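Local coordinates for E3 SUMO-protein ligase SIZ2 (Saccharomyces cerevisiae, PDB 6U75) that acts as a SUMO E3 ligase of the PIAS family, promoting attachment of SUMO to target proteins, possibly including septins, and carries a PINIT domain and a zinc-binding SP-RING, at residues E256-E259 with S265-P268. Residues are numbered along the deposited sequence; the frame is centred on the assembly and turned at random.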
ATOM      1  N   GLU A 256     -26.702   5.179 -10.858  1.00 40.48           N
ATOM      2  CA  GLU A 256     -25.565   4.281 -10.697  1.00 45.07           C
ATOM      3  C   GLU A 256     -24.804   4.038 -11.990  1.00 51.60           C
ATOM      4  O   GLU A 256     -23.603   3.760 -11.941  1.00 57.78           O
ATOM      5  CB  GLU A 256     -26.025   2.926 -10.144  1.00 50.01           C
ATOM      6  CG  GLU A 256     -26.885   3.014  -8.895  1.00 57.75           C
ATOM      7  CD  GLU A 256     -27.268   1.648  -8.358  1.00 54.93           C
ATOM      8  OE1 GLU A 256     -26.660   1.202  -7.362  1.00 47.19           O
ATOM      9  OE2 GLU A 256     -28.171   1.013  -8.942  1.00 69.84           O
ATOM     10  N   GLN A 257     -25.472   4.128 -13.137  1.00 54.26           N
ATOM     11  CA  GLN A 257     -24.855   3.939 -14.441  1.00 51.27           C
ATOM     12  C   GLN A 257     -25.217   5.113 -15.339  1.00 52.82           C
ATOM     13  O   GLN A 257     -26.094   5.920 -15.023  1.00 55.93           O
ATOM     14  CB  GLN A 257     -25.299   2.622 -15.092  1.00 60.02           C
ATOM     15  CG  GLN A 257     -24.787   1.373 -14.396  1.00 65.70           C
ATOM     16  CD  GLN A 257     -25.047   0.114 -15.200  1.00 80.15           C
ATOM     17  OE1 GLN A 257     -25.981   0.056 -16.002  1.00 69.91           O
ATOM     18  NE2 GLN A 257     -24.214  -0.900 -14.997  1.00 73.74           N
ATOM     19  N   VAL A 258     -24.525   5.202 -16.475  1.00 56.33           N
ATOM     20  CA  VAL A 258     -24.774   6.251 -17.454  1.00 56.03           C
ATOM     21  C   VAL A 258     -24.413   5.717 -18.833  1.00 65.12           C
ATOM     22  O   VAL A 258     -23.491   4.911 -18.984  1.00 55.74           O
ATOM     23  CB  VAL A 258     -23.977   7.536 -17.121  1.00 55.02           C
ATOM     24  CG1 VAL A 258     -24.018   8.500 -18.279  1.00 58.22           C
ATOM     25  CG2 VAL A 258     -24.531   8.200 -15.864  1.00 55.73           C
ATOM     26  N   GLU A 259     -25.157   6.161 -19.842  1.00 69.83           N
ATOM     27  CA  GLU A 259     -24.957   5.746 -21.223  1.00 66.57           C
ATOM     28  C   GLU A 259     -24.106   6.782 -21.942  1.00 61.97           C
ATOM     29  O   GLU A 259     -24.388   7.983 -21.864  1.00 57.75           O
ATOM     30  CB  GLU A 259     -26.300   5.580 -21.935  1.00 71.39           C
ATOM     31  CG  GLU A 259     -26.221   4.820 -23.245  1.00 82.02           C
ATOM     32  CD  GLU A 259     -27.513   4.887 -24.036  1.00 90.71           C
ATOM     33  OE1 GLU A 259     -27.455   5.190 -25.247  1.00 79.68           O
ATOM     34  OE2 GLU A 259     -28.587   4.645 -23.445  1.00 91.26           O
ATOM     35  N   SER A 265     -21.352  12.857 -25.228  1.00 78.18           N
ATOM     36  CA  SER A 265     -22.493  13.164 -24.384  1.00 77.02           C
ATOM     37  C   SER A 265     -22.864  11.943 -23.544  1.00 72.31           C
ATOM     38  O   SER A 265     -22.435  10.815 -23.808  1.00 61.85           O
ATOM     39  CB  SER A 265     -23.682  13.608 -25.234  1.00 64.53           C
ATOM     40  OG  SER A 265     -24.039  12.606 -26.170  1.00 63.22           O
ATOM     41  N   TRP A 266     -23.681  12.176 -22.519  1.00 67.86           N
ATOM     42  CA  TRP A 266     -24.015  11.134 -21.561  1.00 67.42           C
ATOM     43  C   TRP A 266     -25.459  11.277 -21.104  1.00 70.37           C
ATOM     44  O   TRP A 266     -25.954  12.392 -20.915  1.00 70.48           O
ATOM     45  CB  TRP A 266     -23.068  11.178 -20.356  1.00 70.20           C
ATOM     46  CG  TRP A 266     -22.962  12.517 -19.706  1.00 67.50           C
ATOM     47  CD1 TRP A 266     -22.103  13.523 -20.039  1.00 64.51           C
ATOM     48  CD2 TRP A 266     -23.733  12.996 -18.600  1.00 54.17           C
ATOM     49  NE1 TRP A 266     -22.293  14.601 -19.209  1.00 60.87           N
ATOM     50  CE2 TRP A 266     -23.289  14.303 -18.317  1.00 48.38           C
ATOM     51  CE3 TRP A 266     -24.757  12.448 -17.822  1.00 55.98           C
ATOM     52  CZ2 TRP A 266     -23.834  15.070 -17.292  1.00 36.03           C
ATOM     53  CZ3 TRP A 266     -25.296  13.211 -16.806  1.00 41.60           C
ATOM     54  CH2 TRP A 266     -24.834  14.508 -16.548  1.00 40.91           C
ATOM     55  N   LYS A 267     -26.124  10.135 -20.925  1.00 61.78           N
ATOM     56  CA  LYS A 267     -27.531  10.088 -20.547  1.00 69.71           C
ATOM     57  C   LYS A 267     -27.696   9.223 -19.302  1.00 67.65           C
ATOM     58  O   LYS A 267     -27.193   8.089 -19.271  1.00 60.15           O
ATOM     59  CB  LYS A 267     -28.388   9.520 -21.688  1.00 64.22           C
ATOM     60  CG  LYS A 267     -28.270  10.269 -23.000  1.00 74.80           C
ATOM     61  CD  LYS A 267     -28.946   9.501 -24.127  1.00 76.73           C
ATOM     62  CE  LYS A 267     -29.007  10.321 -25.403  1.00 63.61           C
ATOM     63  NZ  LYS A 267     -27.728  11.031 -25.672  1.00 67.89           N
ATOM     64  N   PRO A 268     -28.388   9.698 -18.268  1.00 56.02           N
ATOM     65  CA  PRO A 268     -28.681   8.816 -17.130  1.00 53.15           C
ATOM     66  C   PRO A 268     -29.501   7.611 -17.569  1.00 67.52           C
ATOM     67  O   PRO A 268     -30.465   7.736 -18.327  1.00 79.67           O
ATOM     68  CB  PRO A 268     -29.468   9.717 -16.172  1.00 54.54           C
ATOM     69  CG  PRO A 268     -29.080  11.103 -16.542  1.00 50.23           C
ATOM     70  CD  PRO A 268     -28.838  11.079 -18.021  1.00 61.83           C
TER
HETATM   71  O   HOH W   1     -24.830   9.283 -24.752  1.00 65.89           O
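Glu259 and Lys267 face each other as the antiparallel hydrogen-bonded pair of a C-terminal beta hairpin, formed by strands 257-260 and 266-268 at the end of the chain that carries the SP-RING. Both backbone groups of each residue are used. Glu259 N donates an almost straight bond to Lys267 O at 2.9 Å, and Lys267 N returns a more bent one to Glu259 O (158°). Glu259 O also receives a CA-H...O contact from Trp266 CA at 3.2 Å and a water hydrogen bond, and the same water reaches Ser265 O more weakly. One residue further from the turn, Val258 and Pro268 form the non-hydrogen-bonded pair.

The apolar part of the contact lies on the Val258 side of the hairpin. With CG1 anti to the backbone N (chi1 168°), Val258 sends this methyl across to Trp266 CB at 3.5 Å and over Lys267 O at 3.4 Å. It also meets the indole obliquely near CE3, and the Trp266 side chain also touches Cys251. On the other side, Glu259 and Lys267 come together at their CB atoms, 4.5 Å apart, but Glu259 OE1 and Lys267 NZ stay 5.9 Å from each other.

The hairpin completes a small three-stranded sheet: strand 257-260 is its middle strand, with Val258 bonded through its backbone to Leu183 of strand 181-184. The pairing is thus mainly backbone hydrogen bonding, with Val258 the one buried residue among those that touch, and the opposite charges probably add no more than a weak, long-range attraction at the surface.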